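PDB 6DKU: VP35 from Myotis lucifugus, which is a filovirus VP35 homolog encoded in a microbat genome, here its interferon inhibitory domain, and probably antagonises innate immune signalling as its viral relatives do. Local coordinates for residues Gly105-Gly110 and Val114-Thr119; Thr86-Ile91 and Arg97-Val102. The protein carries 1 engineered substitution. All blocks are in the same frame, centred on the assembly; numbering follows the deposited sequence.

In the fold
Both contacts lie in the C-terminal, sheet-bearing half of the chain, after the run of helices that ends at helix 73-76. Strand 82-84 leads into residues 86-91, and interaction 2 closes the loop from there to residues 97-102, which include the short strand 100-101. The chain continues directly into residues 105-110, and interaction 1 closes the short three-residue connection from this irregular segment to residues 114-119 of strand 113-119. The two contacts follow in series without crossing, their centres about 12 Å apart. They meet at the sheet: Tyr117 packs on Ile91 and Leu99, while Val102 lies against Lys107 and Ile116. Together they tie both connecting loops to strand 113-119.

Interaction 1 of 2, residues Gly105-Gly110 and Val114-Thr119; sequences GPKTLG and VYIYLT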
# COMPACT_ATOMS: atom_id res chain seq x y z
N GLY A 105 0.61 -13.08 13.37
CA GLY A 105 1.19 -11.92 14.02
C GLY A 105 1.53 -10.80 13.06
O GLY A 105 0.86 -10.59 12.05
N PRO A 106 2.60 -10.06 13.38
CA PRO A 106 2.89 -8.83 12.63
C PRO A 106 3.14 -9.01 11.14
O PRO A 106 4.26 -9.32 10.72
CB PRO A 106 4.15 -8.29 13.34
CG PRO A 106 4.08 -8.87 14.72
CD PRO A 106 3.48 -10.23 14.54
N LYS A 107 2.10 -8.80 10.33
CA LYS A 107 2.24 -8.71 8.87
C LYS A 107 2.41 -7.24 8.52
O LYS A 107 1.47 -6.55 8.09
CB LYS A 107 1.05 -9.34 8.16
CG LYS A 107 1.18 -10.82 7.89
CD LYS A 107 0.70 -11.66 9.07
CE LYS A 107 -0.77 -11.40 9.39
NZ LYS A 107 -1.34 -12.48 10.26
N THR A 108 3.63 -6.75 8.70
CA THR A 108 3.90 -5.32 8.66
C THR A 108 4.06 -4.80 7.24
O THR A 108 4.49 -5.51 6.33
CB THR A 108 5.16 -5.01 9.48
OG1 THR A 108 5.62 -3.69 9.19
CG2 THR A 108 6.27 -6.03 9.22
N LEU A 109 3.69 -3.52 7.05
CA LEU A 109 3.98 -2.87 5.78
C LEU A 109 5.48 -2.79 5.54
O LEU A 109 5.95 -2.96 4.41
CB LEU A 109 3.36 -1.47 5.74
CG LEU A 109 1.86 -1.30 5.50
CD1 LEU A 109 1.54 0.15 5.20
CD2 LEU A 109 1.38 -2.20 4.38
N GLY A 110 6.25 -2.53 6.60
CA GLY A 110 7.69 -2.45 6.47
C GLY A 110 8.32 -3.72 5.92
O GLY A 110 9.28 -3.66 5.15
N VAL A 114 1.37 -5.88 1.44
CA VAL A 114 0.49 -4.85 0.90
C VAL A 114 -0.94 -5.15 1.31
O VAL A 114 -1.60 -4.35 1.97
CB VAL A 114 0.63 -4.73 -0.62
CG1 VAL A 114 -0.25 -3.59 -1.14
CG2 VAL A 114 2.09 -4.53 -1.02
N TYR A 115 -1.44 -6.32 0.92
CA TYR A 115 -2.79 -6.72 1.26
C TYR A 115 -2.78 -8.09 1.91
O TYR A 115 -2.05 -8.99 1.48
CB TYR A 115 -3.71 -6.77 0.03
CG TYR A 115 -4.17 -5.43 -0.48
CD1 TYR A 115 -4.18 -4.30 0.33
CD2 TYR A 115 -4.61 -5.30 -1.80
CE1 TYR A 115 -4.61 -3.08 -0.15
CE2 TYR A 115 -5.03 -4.09 -2.29
CZ TYR A 115 -5.03 -2.98 -1.46
OH TYR A 115 -5.46 -1.78 -1.96
N ILE A 116 -3.61 -8.23 2.92
CA ILE A 116 -4.05 -9.53 3.41
C ILE A 116 -5.45 -9.73 2.85
O ILE A 116 -6.41 -9.11 3.32
CB ILE A 116 -4.03 -9.61 4.93
CG1 ILE A 116 -2.63 -9.30 5.47
CG2 ILE A 116 -4.44 -10.99 5.39
CD1 ILE A 116 -1.50 -9.85 4.64
N TYR A 117 -5.58 -10.57 1.82
CA TYR A 117 -6.90 -10.86 1.26
C TYR A 117 -7.62 -11.87 2.13
O TYR A 117 -7.03 -12.84 2.61
CB TYR A 117 -6.77 -11.41 -0.15
CG TYR A 117 -6.42 -10.39 -1.20
CD1 TYR A 117 -7.33 -9.42 -1.59
CD2 TYR A 117 -5.18 -10.40 -1.80
CE1 TYR A 117 -7.00 -8.48 -2.55
CE2 TYR A 117 -4.84 -9.47 -2.75
CZ TYR A 117 -5.75 -8.52 -3.13
OH TYR A 117 -5.39 -7.60 -4.08
N LEU A 118 -8.93 -11.66 2.31
CA LEU A 118 -9.79 -12.55 3.08
C LEU A 118 -10.70 -13.31 2.12
O LEU A 118 -11.59 -12.71 1.50
CB LEU A 118 -10.58 -11.76 4.12
CG LEU A 118 -9.99 -11.87 5.52
CD1 LEU A 118 -10.40 -13.20 6.14
CD2 LEU A 118 -8.46 -11.74 5.45
N THR A 119 -10.47 -14.61 2.00
CA THR A 119 -11.23 -15.50 1.13
C THR A 119 -11.93 -16.56 1.98
O THR A 119 -11.46 -16.90 3.07
CB THR A 119 -10.33 -16.20 0.10
OG1 THR A 119 -9.76 -17.37 0.70
CG2 THR A 119 -9.21 -15.26 -0.35
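The methylene CG of Lys107 meets the CD1 methyl of Ile116 at 4.3 Å, so the aliphatic part of the lysine serves as the packing surface. With chi2 at 87° and chi3 at 61° the lysine chain folds back toward the preceding loop, where its NZ is hydrogen-bonded to the carbonyl of Pro103. A second, looser contact sets a methyl on a carbonyl oxygen: Leu109 CD2 lies 4.4 Å from Val114 O. The side chain of Leu109 also rests on Val37 of helix 26-37.

Among the hydrogen bonds, one is local: Thr108 OG1 accepts from Gly110 N at 2.9 Å, the N-H...O angle a bent 132°, forming an ST turn. Others link the segments indirectly through the chain ahead of strand 82-84. Lys107 and Leu109 make backbone bonds to Ala80 and Cys78, and Ile116 makes a backbone hydrogen bond with Pro81. Val114 and Tyr115 both face Leu126 of the neighbouring antiparallel strand. This last pairing is a classic beta bulge in strand 113-119, and the contact as a whole is plain packing of an irregular loop beside a central strand of the mixed sheet in the VP35 interferon inhibitory domain.

Interaction 2 of 2, residues Thr86-Ile91 and Arg97-Val102; sequences TSKSQI and RRLRDV. Engineered in segment 97-102: Arg97 (natural residue Gly).
The loop between strands 82-84 and 100-101 of the mixed sheet in the VP35 interferon inhibitory domain is pinned by Leu99, which receives Ile91 and Lys88 on one methyl group. Ile91 and Leu99 meet end to end through their CD1 methyls, 4.0 Å apart. Ile91 gets there in extended form: CG1 stands anti to the carbonyl carbon and chi2 is 180°, which pushes CD1 to the far end of the chain. Lys88 arrives differently, its side chain running antiparallel alongside that of Leu99. The lysine is extended at first, CG anti to the backbone N, then bends at chi3 and chi4, and its NZ lies 4.0 Å from Leu99 CD1. Beyond the pair, Leu99 also packs on Leu124 and Leu126 of strand 122-127.

Each segment has its own bracing. Ile91 N donates to Lys88 O at 3.0 Å, holding the two contact residues of the first segment in one turn. On the other side, Arg100 grips the carbonyl O of Arg97, an engineered residue, end-on through two nitrogens: NH2 at 3.0 Å and NH1 at 3.2 Å. NH1 approaches a lone pair of this oxygen within the plane of the carbonyl, whereas NH2 stands 35° above that plane. A weak bond of 2.7 Å from Arg100 NH2 to Leu99 O adds to this clasp, which folds the arginine back over the turn.

Cohesion across the contact therefore rests mainly on the buried methyl pair of Ile91 and Leu99, and the lysine adds only a loose touch. The end of Lys88 lies along the Leu99 methyl at the exposed margin, where water probably solvates its charge.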
# COMPACT_ATOMS: atom_id res chain seq x y z
N THR A 86 -15.23 -12.17 -2.20
CA THR A 86 -16.14 -13.31 -2.19
C THR A 86 -15.43 -14.61 -2.57
O THR A 86 -15.87 -15.69 -2.16
CB THR A 86 -17.31 -13.03 -3.15
OG1 THR A 86 -17.70 -11.66 -3.04
CG2 THR A 86 -18.50 -13.88 -2.78
N SER A 87 -14.34 -14.52 -3.32
CA SER A 87 -13.57 -15.67 -3.78
C SER A 87 -12.18 -15.20 -4.19
O SER A 87 -11.91 -14.00 -4.28
CB SER A 87 -14.26 -16.37 -4.95
OG SER A 87 -13.85 -17.71 -5.04
N LYS A 88 -11.31 -16.18 -4.43
CA LYS A 88 -9.99 -15.87 -4.98
C LYS A 88 -10.10 -15.25 -6.37
O LYS A 88 -9.24 -14.46 -6.79
CB LYS A 88 -9.13 -17.13 -5.03
CG LYS A 88 -7.68 -16.96 -5.46
CD LYS A 88 -6.91 -18.26 -5.25
CE LYS A 88 -5.87 -18.49 -6.33
NZ LYS A 88 -4.49 -18.36 -5.79
N SER A 89 -11.19 -15.56 -7.08
CA SER A 89 -11.35 -15.11 -8.46
C SER A 89 -11.47 -13.59 -8.57
O SER A 89 -11.11 -13.03 -9.61
CB SER A 89 -12.58 -15.79 -9.08
OG SER A 89 -12.66 -17.14 -8.68
N GLN A 90 -11.99 -12.91 -7.55
CA GLN A 90 -12.10 -11.45 -7.62
C GLN A 90 -10.81 -10.73 -7.25
O GLN A 90 -10.76 -9.50 -7.31
CB GLN A 90 -13.24 -10.95 -6.71
CG GLN A 90 -14.57 -11.48 -7.15
CD GLN A 90 -14.97 -12.71 -6.39
OE1 GLN A 90 -14.11 -13.53 -6.04
NE2 GLN A 90 -16.27 -12.91 -6.24
N ILE A 91 -9.77 -11.46 -6.86
CA ILE A 91 -8.44 -10.88 -6.72
C ILE A 91 -7.87 -10.74 -8.13
O ILE A 91 -7.95 -11.70 -8.91
CB ILE A 91 -7.53 -11.74 -5.83
CG1 ILE A 91 -8.16 -11.96 -4.46
CG2 ILE A 91 -6.17 -11.10 -5.68
CD1 ILE A 91 -7.31 -12.81 -3.53
N ARG A 97 -0.19 -15.57 -8.91
CA ARG A 97 1.02 -16.36 -8.76
C ARG A 97 1.87 -15.91 -7.58
O ARG A 97 2.68 -16.70 -7.10
CB ARG A 97 1.85 -16.31 -10.04
CG ARG A 97 1.75 -15.00 -10.79
CD ARG A 97 2.72 -14.98 -11.95
NE ARG A 97 3.98 -14.36 -11.56
CZ ARG A 97 4.22 -13.05 -11.63
NH1 ARG A 97 3.27 -12.24 -12.08
NH2 ARG A 97 5.39 -12.56 -11.25
N ARG A 98 1.69 -14.68 -7.11
CA ARG A 98 2.49 -14.18 -5.99
C ARG A 98 1.79 -14.31 -4.65
O ARG A 98 2.42 -14.07 -3.61
CB ARG A 98 2.86 -12.71 -6.23
CG ARG A 98 3.54 -12.45 -7.57
CD ARG A 98 4.28 -11.12 -7.59
NE ARG A 98 3.39 -9.98 -7.36
CZ ARG A 98 3.40 -9.23 -6.26
NH1 ARG A 98 4.26 -9.50 -5.28
NH2 ARG A 98 2.56 -8.21 -6.14
N LEU A 99 0.52 -14.70 -4.63
CA LEU A 99 -0.19 -14.86 -3.37
C LEU A 99 0.43 -16.00 -2.57
O LEU A 99 0.72 -17.07 -3.11
CB LEU A 99 -1.67 -15.11 -3.62
CG LEU A 99 -2.47 -14.04 -4.38
CD1 LEU A 99 -3.89 -14.52 -4.67
CD2 LEU A 99 -2.50 -12.71 -3.63
N ARG A 100 0.67 -15.75 -1.28
CA ARG A 100 1.18 -16.75 -0.36
C ARG A 100 0.31 -16.77 0.89
O ARG A 100 -0.33 -15.78 1.23
CB ARG A 100 2.64 -16.46 0.06
CG ARG A 100 3.60 -16.14 -1.08
CD ARG A 100 4.19 -17.42 -1.62
NE ARG A 100 4.96 -17.16 -2.83
CZ ARG A 100 4.46 -17.23 -4.06
NH1 ARG A 100 5.23 -16.99 -5.11
NH2 ARG A 100 3.17 -17.51 -4.22
N ASP A 101 0.27 -17.92 1.56
CA ASP A 101 -0.45 -17.99 2.81
C ASP A 101 0.22 -17.10 3.84
O ASP A 101 1.37 -16.69 3.70
CB ASP A 101 -0.55 -19.44 3.30
CG ASP A 101 0.74 -20.20 3.11
OD1 ASP A 101 1.33 -20.09 2.01
OD2 ASP A 101 1.16 -20.91 4.05
N VAL A 102 -0.53 -16.77 4.88
CA VAL A 102 -0.16 -15.65 5.73
C VAL A 102 0.24 -16.16 7.11
O VAL A 102 -0.44 -17.03 7.67
CB VAL A 102 -1.30 -14.62 5.79
CG1 VAL A 102 -2.46 -15.10 6.64
CG2 VAL A 102 -0.79 -13.26 6.24